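D-methionine-binding lipoprotein MetQ (Escherichia coli, PDB 4YAH) binds methionine and delivers it to an ATP-driven permease, serving as the substrate-binding lipoprotein of a bacterial ABC transporter for D-methionine. Local coordinates at residues Gly210-Lys215 against Val262-Ala267; Gly130-Val135 against Asp193-Leu198; Asn31-Gly36 against Glu241-Phe246. All blocks are in the same frame, centred on the assembly; numbering follows the deposited sequence.

Contact 1. Residues Gly210-Lys215 against Val262-Ala267; sequences GLTPAK and VFNGGA
Asn264 reaches across to Thr212, and its ND2 lies 3.3 Å from Thr212 OG1 in a hydrogen bond that is long and weak but nearly straight, 166° at the hydrogen. The two side chains cross at about a right angle. Asn264 CG stands anti to the backbone N (chi1 -174°), and ND2 beyond it makes the bond. There ND2 also lies against the methyl of Ala214, 3.7 Å from Ala214 CB. On the threonine's other branch, CG2 packs on Asn264 CB at 4.0 Å and reaches the same distance from Phe263 O.

A single water makes the second link: it accepts from Ala214 N at 2.9 Å and donates to Asn264 O at 3.1 Å.

Further out, each partner sits at a helix end. Thr212 is the N-cap of the short helix 213-216, where its OG1 also accepts weakly from Lys215 N; Asp216 takes the Thr212 N-H. Asn264, with positive phi, is the C-prime residue of the Schellman motif that ends helix 253-262, and the type I' beta turn from Phe263 to Gly266 is closed by Gly266 N to Phe263 O at 2.8 Å. Behind the turn the Phe263 ring meets that of Tyr112, a residue of the methionine pocket. Pro213 rests on strand 115-117 and Phe263 on helix 41-57, which puts the contact between the two lobes.

One hydroxyl oxygen thus accepts weakly from two N-H groups while a water bridges two backbones, so a helix start and a helix end meet through polar groups.

Contact 2. Residues Gly130-Val135 against Asp193-Leu198; sequences GSQVAV and DAQIAL
Ala197 N donates to Gln132 O at 3.0 Å, and Ala134 N donates to Leu198 O at 2.8 Å: two backbone hydrogen bonds carry the pairing. Leu198 O takes a further, weaker contact from Val133 CA at 3.3 Å. Leu198 N is buried here with no hydrogen-bonding partner; the axes of strands 132-135 and 196-198 run 71° apart.

Apolar contacts follow the backbone. Val133 and Leu198 lie side by side, pointing the same way, with Val133 CG1 4.0 Å from Leu198 CD2. The methyl of Ala134 meets Ile196 CG2, and that of Ala197 rests against CB and OG of Ser131, whose hydroxyl is bonded to Gln128 O.

Gln132 accounts for the mixed contacts. Its CG is anti to the carbonyl carbon (chi1 -68°) and the chain runs extended from there, bringing the amide close by Gln195, with Gln132 NE2 3.6 Å from Gln195 CB and the two amide planes 47° apart. The Ile196 side chain crosses that of Gln132 at about a right angle, and its CD1 touches Gln132 OE1.

Water ties the polar ends together. One molecule donates to Gln132 OE1, at 2.7 Å, and to Asp193 OD2, which also accepts from Gln195 N in an Asx turn; a second bridges Gly130 O and Gln195 OE1. Lys120 binds the carbonyls of Asp193 and Ile196.

Strand 132-136 thus sits between 178-182 and 196-201, its parallel neighbours, as part of the central mixed sheet in one lobe of a periplasmic-binding-protein fold.

Contact 3. Residues Asn31-Gly36 against Glu241-Phe246; sequences NHIKVG and ENVKKF
Val35 and Phe246 meet tip to tip, the valine coming down on the face of the ring. Val35 CG2 stands 3.9 Å from the ring centroid and only 6° off the normal, a CH-pi contact over the centre, while Val35 CG1 reaches the rim, 3.8 Å from Phe246 CE2. The phenylalanine's CG is anti to its backbone N (chi1 178°), and the ring lies beyond it, toward strand 32-38. An alanine in place of Phe246 would probably leave both Val35 methyls without the ring they pack on and open a gap between strand and helix.

Two residues earlier, Ile33 sends the CD1 of its extended chain against the helix backbone, 3.9 Å from Asn242 O, and to 4.1 Å from Val243 CG2. Val61 of the adjoining strand 60-66 touches Ile33, Val35 and Phe246, and Ile231 touches the Phe246 side chain as well. Helix 241-250 thus packs on a face of the six-stranded sheet, the axes of 32-36 and 241-246 coming within 8.9 Å.

Asn242 turns its amide to the start of the strand. Its ND2 bonds to Pro30 O, just ahead of the segment, and passes 3.7 Å from His32 O. One water lies within bonding distance of Asn242 OD1, Asn31 OD1 and Lys245 NZ, and a second of Asn31 OD1 and Lys245 NZ, while Asn31 ND2 is held by Gly58 O.

The contact is thus graded, apolar and buried around Phe246 and increasingly polar toward Asn31, where waters and the Asn242 amide share the link and the lysine's charge would be expected to polarise the bridging molecules.

In the fold
From the N terminus, strand 32-38 comes first and waits for its partner: contact 3 closes only when helix 241-250 packs on it, more than 200 residues later. Within that span the chain crosses into the other lobe, where contact 2 opens and closes completely, joining neighbouring strands of the five-stranded sheet. Contact 1 opens after contact 2 has closed and crosses contact 3, since residues 210-215 precede helix 241-250 and their partner 262-267 follows it. Contacts 2 and 3 lie on opposite sides of the chain's centre, with centres about 41 Å apart, one in each lobe. Contact 1 lies between, linking helix 213-216 to the turn before strand 268-269 of the six-stranded sheet.

Contact 1. Residues Gly210-Lys215 against Val262-Ala267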
loop_
_atom_site.group_PDB
_atom_site.type_symbol
_atom_site.label_atom_id
_atom_site.label_comp_id
_atom_site.label_asym_id
_atom_site.label_seq_id
_atom_site.Cartn_x
_atom_site.Cartn_y
_atom_site.Cartn_z
ATOM N N GLY A 210 0.928 -15.065 0.811
ATOM C CA GLY A 210 1.934 -15.523 1.753
ATOM C C GLY A 210 3.354 -15.085 1.445
ATOM O O GLY A 210 4.315 -15.698 1.917
ATOM N N LEU A 211 3.486 -14.020 0.660
ATOM C CA LEU A 211 4.788 -13.456 0.324
ATOM C C LEU A 211 5.074 -12.225 1.172
ATOM O O LEU A 211 4.172 -11.435 1.456
ATOM C CB LEU A 211 4.852 -13.077 -1.150
ATOM C CG LEU A 211 4.561 -14.195 -2.144
ATOM C CD1 LEU A 211 4.610 -13.651 -3.566
ATOM C CD2 LEU A 211 5.545 -15.311 -1.966
ATOM N N THR A 212 6.327 -12.079 1.574
ATOM C CA THR A 212 6.800 -10.864 2.234
ATOM C C THR A 212 8.123 -10.433 1.638
ATOM O O THR A 212 8.860 -11.251 1.095
ATOM C CB THR A 212 7.005 -11.032 3.749
ATOM O OG1 THR A 212 8.057 -11.975 3.993
ATOM C CG2 THR A 212 5.725 -11.471 4.430
ATOM N N PRO A 213 8.441 -9.131 1.737
ATOM C CA PRO A 213 9.697 -8.690 1.142
ATOM C C PRO A 213 10.912 -9.438 1.674
ATOM O O PRO A 213 11.767 -9.833 0.874
ATOM C CB PRO A 213 9.745 -7.198 1.525
ATOM C CG PRO A 213 8.307 -6.812 1.522
ATOM C CD PRO A 213 7.600 -7.988 2.144
ATOM N N ALA A 214 11.005 -9.646 2.984
ATOM C CA ALA A 214 12.248 -10.197 3.530
ATOM C C ALA A 214 12.425 -11.654 3.130
ATOM O O ALA A 214 13.548 -12.118 2.976
ATOM C CB ALA A 214 12.285 -10.074 5.022
ATOM N N LYS A 215 11.325 -12.373 2.972
ATOM C CA LYS A 215 11.408 -13.806 2.707
ATOM C C LYS A 215 11.472 -14.093 1.223
ATOM O O LYS A 215 12.180 -14.998 0.797
ATOM C CB LYS A 215 10.212 -14.538 3.316
ATOM C CG LYS A 215 10.240 -16.045 3.109
ATOM C CD LYS A 215 11.455 -16.678 3.773
ATOM C CE LYS A 215 11.355 -18.201 3.796
ATOM N NZ LYS A 215 11.182 -18.774 2.432
ATOM N N VAL A 262 3.069 -10.491 11.295
ATOM C CA VAL A 262 2.435 -10.965 10.070
ATOM C C VAL A 262 3.162 -10.467 8.819
ATOM O O VAL A 262 3.162 -11.163 7.809
ATOM C CB VAL A 262 0.945 -10.565 10.005
ATOM C CG1 VAL A 262 0.777 -9.085 9.774
ATOM C CG2 VAL A 262 0.230 -11.367 8.903
ATOM N N PHE A 263 3.811 -9.298 8.876
ATOM C CA PHE A 263 4.540 -8.797 7.705
ATOM C C PHE A 263 6.033 -9.140 7.769
ATOM O O PHE A 263 6.822 -8.626 6.983
ATOM C CB PHE A 263 4.347 -7.277 7.550
ATOM C CG PHE A 263 2.956 -6.896 7.145
ATOM C CD1 PHE A 263 2.483 -7.216 5.890
ATOM C CD2 PHE A 263 2.109 -6.221 8.027
ATOM C CE1 PHE A 263 1.194 -6.893 5.510
ATOM C CE2 PHE A 263 0.818 -5.889 7.653
ATOM C CZ PHE A 263 0.357 -6.220 6.397
ATOM N N ASN A 264 6.410 -9.994 8.715
ATOM C CA ASN A 264 7.792 -10.465 8.809
ATOM C C ASN A 264 8.810 -9.310 8.699
ATOM O O ASN A 264 9.726 -9.332 7.863
ATOM C CB ASN A 264 8.022 -11.522 7.725
ATOM C CG ASN A 264 9.381 -12.185 7.828
ATOM O OD1 ASN A 264 9.881 -12.433 8.928
ATOM N ND2 ASN A 264 9.991 -12.470 6.679
ATOM N N GLY A 265 8.620 -8.280 9.529
ATOM C CA GLY A 265 9.535 -7.145 9.575
ATOM C C GLY A 265 9.327 -6.116 8.477
ATOM O O GLY A 265 10.044 -5.123 8.408
ATOM N N GLY A 266 8.324 -6.330 7.633
ATOM C CA GLY A 266 8.084 -5.447 6.507
ATOM C C GLY A 266 7.130 -4.296 6.802
ATOM O O GLY A 266 6.578 -3.714 5.867
ATOM N N ALA A 267 6.931 -3.985 8.086
ATOM C CA ALA A 267 6.066 -2.870 8.511
ATOM C C ALA A 267 6.839 -1.945 9.452
ATOM O O ALA A 267 7.296 -2.364 10.513
ATOM C CB ALA A 267 4.837 -3.377 9.178
HETATM O O HOH W 1 9.369 -8.247 4.946
#

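Contact 2. Residues Gly130-Val135 against Asp193-Leu198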
loop_
_atom_site.group_PDB
_atom_site.type_symbol
_atom_site.label_atom_id
_atom_site.label_comp_id
_atom_site.label_asym_id
_atom_site.label_seq_id
_atom_site.Cartn_x
_atom_site.Cartn_y
_atom_site.Cartn_z
ATOM N N GLY A 130 13.575 -8.846 -22.995
ATOM C CA GLY A 130 12.205 -8.899 -23.476
ATOM C C GLY A 130 11.202 -9.344 -22.433
ATOM O O GLY A 130 10.022 -9.508 -22.742
ATOM N N SER A 131 11.655 -9.540 -21.198
ATOM C CA SER A 131 10.780 -10.045 -20.153
ATOM C C SER A 131 9.693 -9.035 -19.838
ATOM O O SER A 131 9.941 -7.829 -19.851
ATOM C CB SER A 131 11.566 -10.350 -18.889
ATOM O OG SER A 131 12.274 -11.567 -18.996
ATOM N N GLN A 132 8.494 -9.532 -19.553
ATOM C CA GLN A 132 7.444 -8.662 -19.025
ATOM C C GLN A 132 7.608 -8.503 -17.521
ATOM O O GLN A 132 7.830 -9.478 -16.787
ATOM C CB GLN A 132 6.067 -9.210 -19.363
ATOM C CG GLN A 132 5.749 -9.162 -20.854
ATOM C CD GLN A 132 4.387 -9.718 -21.167
ATOM O OE1 GLN A 132 3.506 -9.732 -20.310
ATOM N NE2 GLN A 132 4.210 -10.201 -22.391
ATOM N N VAL A 133 7.485 -7.259 -17.071
ATOM C CA VAL A 133 7.603 -6.918 -15.667
ATOM C C VAL A 133 6.312 -6.222 -15.275
ATOM O O VAL A 133 5.986 -5.188 -15.844
ATOM C CB VAL A 133 8.810 -6.002 -15.398
ATOM C CG1 VAL A 133 8.857 -5.598 -13.933
ATOM C CG2 VAL A 133 10.099 -6.718 -15.820
ATOM N N ALA A 134 5.582 -6.796 -14.323
ATOM C CA ALA A 134 4.283 -6.255 -13.931
ATOM C C ALA A 134 4.450 -5.244 -12.806
ATOM O O ALA A 134 5.236 -5.467 -11.872
ATOM C CB ALA A 134 3.338 -7.373 -13.518
ATOM N N VAL A 135 3.706 -4.146 -12.906
ATOM C CA VAL A 135 3.688 -3.116 -11.889
ATOM C C VAL A 135 2.262 -2.589 -11.706
ATOM O O VAL A 135 1.425 -2.704 -12.604
ATOM C CB VAL A 135 4.606 -1.942 -12.252
ATOM C CG1 VAL A 135 6.052 -2.411 -12.412
ATOM C CG2 VAL A 135 4.120 -1.277 -13.535
ATOM N N ASP A 193 1.318 -15.861 -14.734
ATOM C CA ASP A 193 1.164 -15.648 -16.170
ATOM C C ASP A 193 2.438 -16.112 -16.880
ATOM O O ASP A 193 3.550 -15.875 -16.392
ATOM C CB ASP A 193 0.881 -14.182 -16.487
ATOM C CG ASP A 193 0.640 -13.940 -17.974
ATOM O OD1 ASP A 193 -0.536 -13.924 -18.396
ATOM O OD2 ASP A 193 1.625 -13.761 -18.725
ATOM N N ALA A 194 2.273 -16.747 -18.038
ATOM C CA ALA A 194 3.392 -17.410 -18.694
ATOM C C ALA A 194 4.500 -16.452 -19.076
ATOM O O ALA A 194 5.654 -16.863 -19.175
ATOM C CB ALA A 194 2.902 -18.166 -19.925
ATOM N N GLN A 195 4.175 -15.186 -19.297
ATOM C CA GLN A 195 5.186 -14.220 -19.735
ATOM C C GLN A 195 5.682 -13.251 -18.640
ATOM O O GLN A 195 6.628 -12.503 -18.873
ATOM C CB GLN A 195 4.644 -13.416 -20.917
ATOM C CG GLN A 195 4.360 -14.262 -22.161
ATOM C CD GLN A 195 5.571 -15.063 -22.647
ATOM O OE1 GLN A 195 6.717 -14.623 -22.535
ATOM N NE2 GLN A 195 5.314 -16.256 -23.177
ATOM N N ILE A 196 5.073 -13.276 -17.452
ATOM C CA ILE A 196 5.466 -12.334 -16.396
ATOM C C ILE A 196 6.631 -12.881 -15.576
ATOM O O ILE A 196 6.487 -13.822 -14.797
ATOM C CB ILE A 196 4.277 -12.009 -15.469
ATOM C CG1 ILE A 196 3.122 -11.394 -16.275
ATOM C CG2 ILE A 196 4.706 -11.117 -14.330
ATOM C CD1 ILE A 196 3.390 -10.057 -16.844
ATOM N N ALA A 197 7.799 -12.271 -15.766
ATOM C CA ALA A 197 9.030 -12.736 -15.147
ATOM C C ALA A 197 9.303 -12.124 -13.789
ATOM O O ALA A 197 10.096 -12.651 -13.003
ATOM C CB ALA A 197 10.205 -12.440 -16.079
ATOM N N LEU A 198 8.623 -11.014 -13.518
ATOM C CA LEU A 198 8.913 -10.184 -12.369
ATOM C C LEU A 198 7.697 -9.301 -12.130
ATOM O O LEU A 198 7.087 -8.831 -13.084
ATOM C CB LEU A 198 10.171 -9.352 -12.639
ATOM C CG LEU A 198 10.706 -8.421 -11.560
ATOM C CD1 LEU A 198 11.197 -9.202 -10.359
ATOM C CD2 LEU A 198 11.843 -7.581 -12.160
HETATM O O HOH W 2 7.686 -11.641 -22.678
HETATM O O HOH W 3 1.248 -11.166 -19.894
#

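Contact 3. Residues Asn31-Gly36 against Glu241-Phe246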
loop_
_atom_site.group_PDB
_atom_site.type_symbol
_atom_site.label_atom_id
_atom_site.label_comp_id
_atom_site.label_asym_id
_atom_site.label_seq_id
_atom_site.Cartn_x
_atom_site.Cartn_y
_atom_site.Cartn_z
ATOM N N ASN A 31 -21.402 5.627 19.452
ATOM C CA ASN A 31 -20.274 4.848 19.926
ATOM C C ASN A 31 -19.804 3.855 18.879
ATOM O O ASN A 31 -19.130 2.891 19.207
ATOM C CB ASN A 31 -20.617 4.110 21.201
ATOM C CG ASN A 31 -19.396 3.545 21.870
ATOM O OD1 ASN A 31 -18.383 4.231 22.016
ATOM N ND2 ASN A 31 -19.453 2.273 22.222
ATOM N N HIS A 32 -20.168 4.116 17.629
ATOM C CA HIS A 32 -19.889 3.212 16.515
ATOM C C HIS A 32 -19.146 3.943 15.408
ATOM O O HIS A 32 -19.495 5.072 15.076
ATOM C CB HIS A 32 -21.197 2.648 15.973
ATOM C CG HIS A 32 -21.029 1.644 14.885
ATOM N ND1 HIS A 32 -20.797 0.308 15.138
ATOM C CD2 HIS A 32 -21.098 1.767 13.539
ATOM C CE1 HIS A 32 -20.708 -0.345 13.994
ATOM N NE2 HIS A 32 -20.890 0.518 13.007
ATOM N N ILE A 33 -18.110 3.309 14.840
ATOM C CA ILE A 33 -17.417 3.874 13.695
ATOM C C ILE A 33 -17.124 2.764 12.684
ATOM O O ILE A 33 -16.758 1.670 13.065
ATOM C CB ILE A 33 -16.102 4.595 14.126
ATOM C CG1 ILE A 33 -15.424 5.271 12.939
ATOM C CG2 ILE A 33 -15.150 3.637 14.813
ATOM C CD1 ILE A 33 -14.207 6.105 13.332
ATOM N N LYS A 34 -17.335 3.058 11.408
ATOM C CA LYS A 34 -17.020 2.107 10.336
ATOM C C LYS A 34 -15.691 2.508 9.689
ATOM O O LYS A 34 -15.536 3.655 9.257
ATOM C CB LYS A 34 -18.127 2.082 9.283
ATOM C CG LYS A 34 -19.481 1.528 9.762
ATOM C CD LYS A 34 -20.411 1.344 8.591
ATOM C CE LYS A 34 -21.741 0.747 9.030
ATOM N NZ LYS A 34 -22.628 0.441 7.873
ATOM N N VAL A 35 -14.751 1.566 9.614
ATOM C CA VAL A 35 -13.436 1.829 9.022
ATOM C C VAL A 35 -13.160 0.868 7.885
ATOM O O VAL A 35 -13.228 -0.341 8.071
ATOM C CB VAL A 35 -12.313 1.711 10.050
ATOM C CG1 VAL A 35 -10.985 2.142 9.439
ATOM C CG2 VAL A 35 -12.609 2.569 11.286
ATOM N N GLY A 36 -12.854 1.418 6.711
ATOM C CA GLY A 36 -12.522 0.602 5.555
ATOM C C GLY A 36 -11.070 0.167 5.541
ATOM O O GLY A 36 -10.167 0.984 5.719
ATOM N N GLU A 241 -14.686 12.590 17.740
ATOM C CA GLU A 241 -14.065 11.942 18.878
ATOM C C GLU A 241 -13.797 10.463 18.588
ATOM O O GLU A 241 -12.785 9.941 19.050
ATOM C CB GLU A 241 -14.925 12.115 20.134
ATOM C CG GLU A 241 -14.964 13.572 20.628
ATOM C CD GLU A 241 -13.587 14.160 20.937
ATOM O OE1 GLU A 241 -12.815 13.516 21.677
ATOM O OE2 GLU A 241 -13.286 15.270 20.440
ATOM N N ASN A 242 -14.663 9.792 17.816
ATOM C CA ASN A 242 -14.469 8.366 17.544
ATOM C C ASN A 242 -13.297 8.154 16.606
ATOM O O ASN A 242 -12.618 7.147 16.708
ATOM C CB ASN A 242 -15.721 7.724 16.968
ATOM C CG ASN A 242 -16.817 7.622 17.995
ATOM O OD1 ASN A 242 -16.558 7.750 19.194
ATOM N ND2 ASN A 242 -18.028 7.362 17.543
ATOM N N VAL A 243 -13.068 9.110 15.711
ATOM C CA VAL A 243 -11.907 9.074 14.821
ATOM C C VAL A 243 -10.637 9.152 15.659
ATOM O O VAL A 243 -9.700 8.369 15.464
ATOM C CB VAL A 243 -11.954 10.230 13.808
ATOM C CG1 VAL A 243 -10.610 10.391 13.065
ATOM C CG2 VAL A 243 -13.093 10.009 12.825
ATOM N N LYS A 244 -10.607 10.088 16.607
ATOM C CA LYS A 244 -9.425 10.278 17.441
ATOM C C LYS A 244 -9.141 9.003 18.221
ATOM O O LYS A 244 -7.985 8.584 18.341
ATOM C CB LYS A 244 -9.601 11.450 18.401
ATOM C CG LYS A 244 -9.687 12.802 17.727
ATOM C CD LYS A 244 -9.846 13.902 18.799
ATOM C CE LYS A 244 -10.482 15.138 18.240
ATOM N NZ LYS A 244 -10.664 16.188 19.294
ATOM N N LYS A 245 -10.196 8.370 18.726
ATOM C CA LYS A 245 -10.037 7.137 19.475
ATOM C C LYS A 245 -9.469 6.023 18.606
ATOM O O LYS A 245 -8.605 5.268 19.044
ATOM C CB LYS A 245 -11.371 6.675 20.049
ATOM C CG LYS A 245 -11.850 7.482 21.232
ATOM C CD LYS A 245 -13.196 6.945 21.676
ATOM C CE LYS A 245 -13.693 7.666 22.890
ATOM N NZ LYS A 245 -15.146 7.427 23.082
ATOM N N PHE A 246 -9.981 5.902 17.390
ATOM C CA PHE A 246 -9.537 4.832 16.517
ATOM C C PHE A 246 -8.060 5.031 16.183
ATOM O O PHE A 246 -7.274 4.087 16.137
ATOM C CB PHE A 246 -10.354 4.780 15.238
ATOM C CG PHE A 246 -9.893 3.728 14.305
ATOM C CD1 PHE A 246 -10.098 2.405 14.615
ATOM C CD2 PHE A 246 -9.201 4.052 13.158
ATOM C CE1 PHE A 246 -9.651 1.406 13.778
ATOM C CE2 PHE A 246 -8.740 3.045 12.311
ATOM C CZ PHE A 246 -8.977 1.733 12.628
HETATM O O HOH W 4 -17.363 6.956 21.668
HETATM O O HOH W 5 -15.916 4.766 23.294
#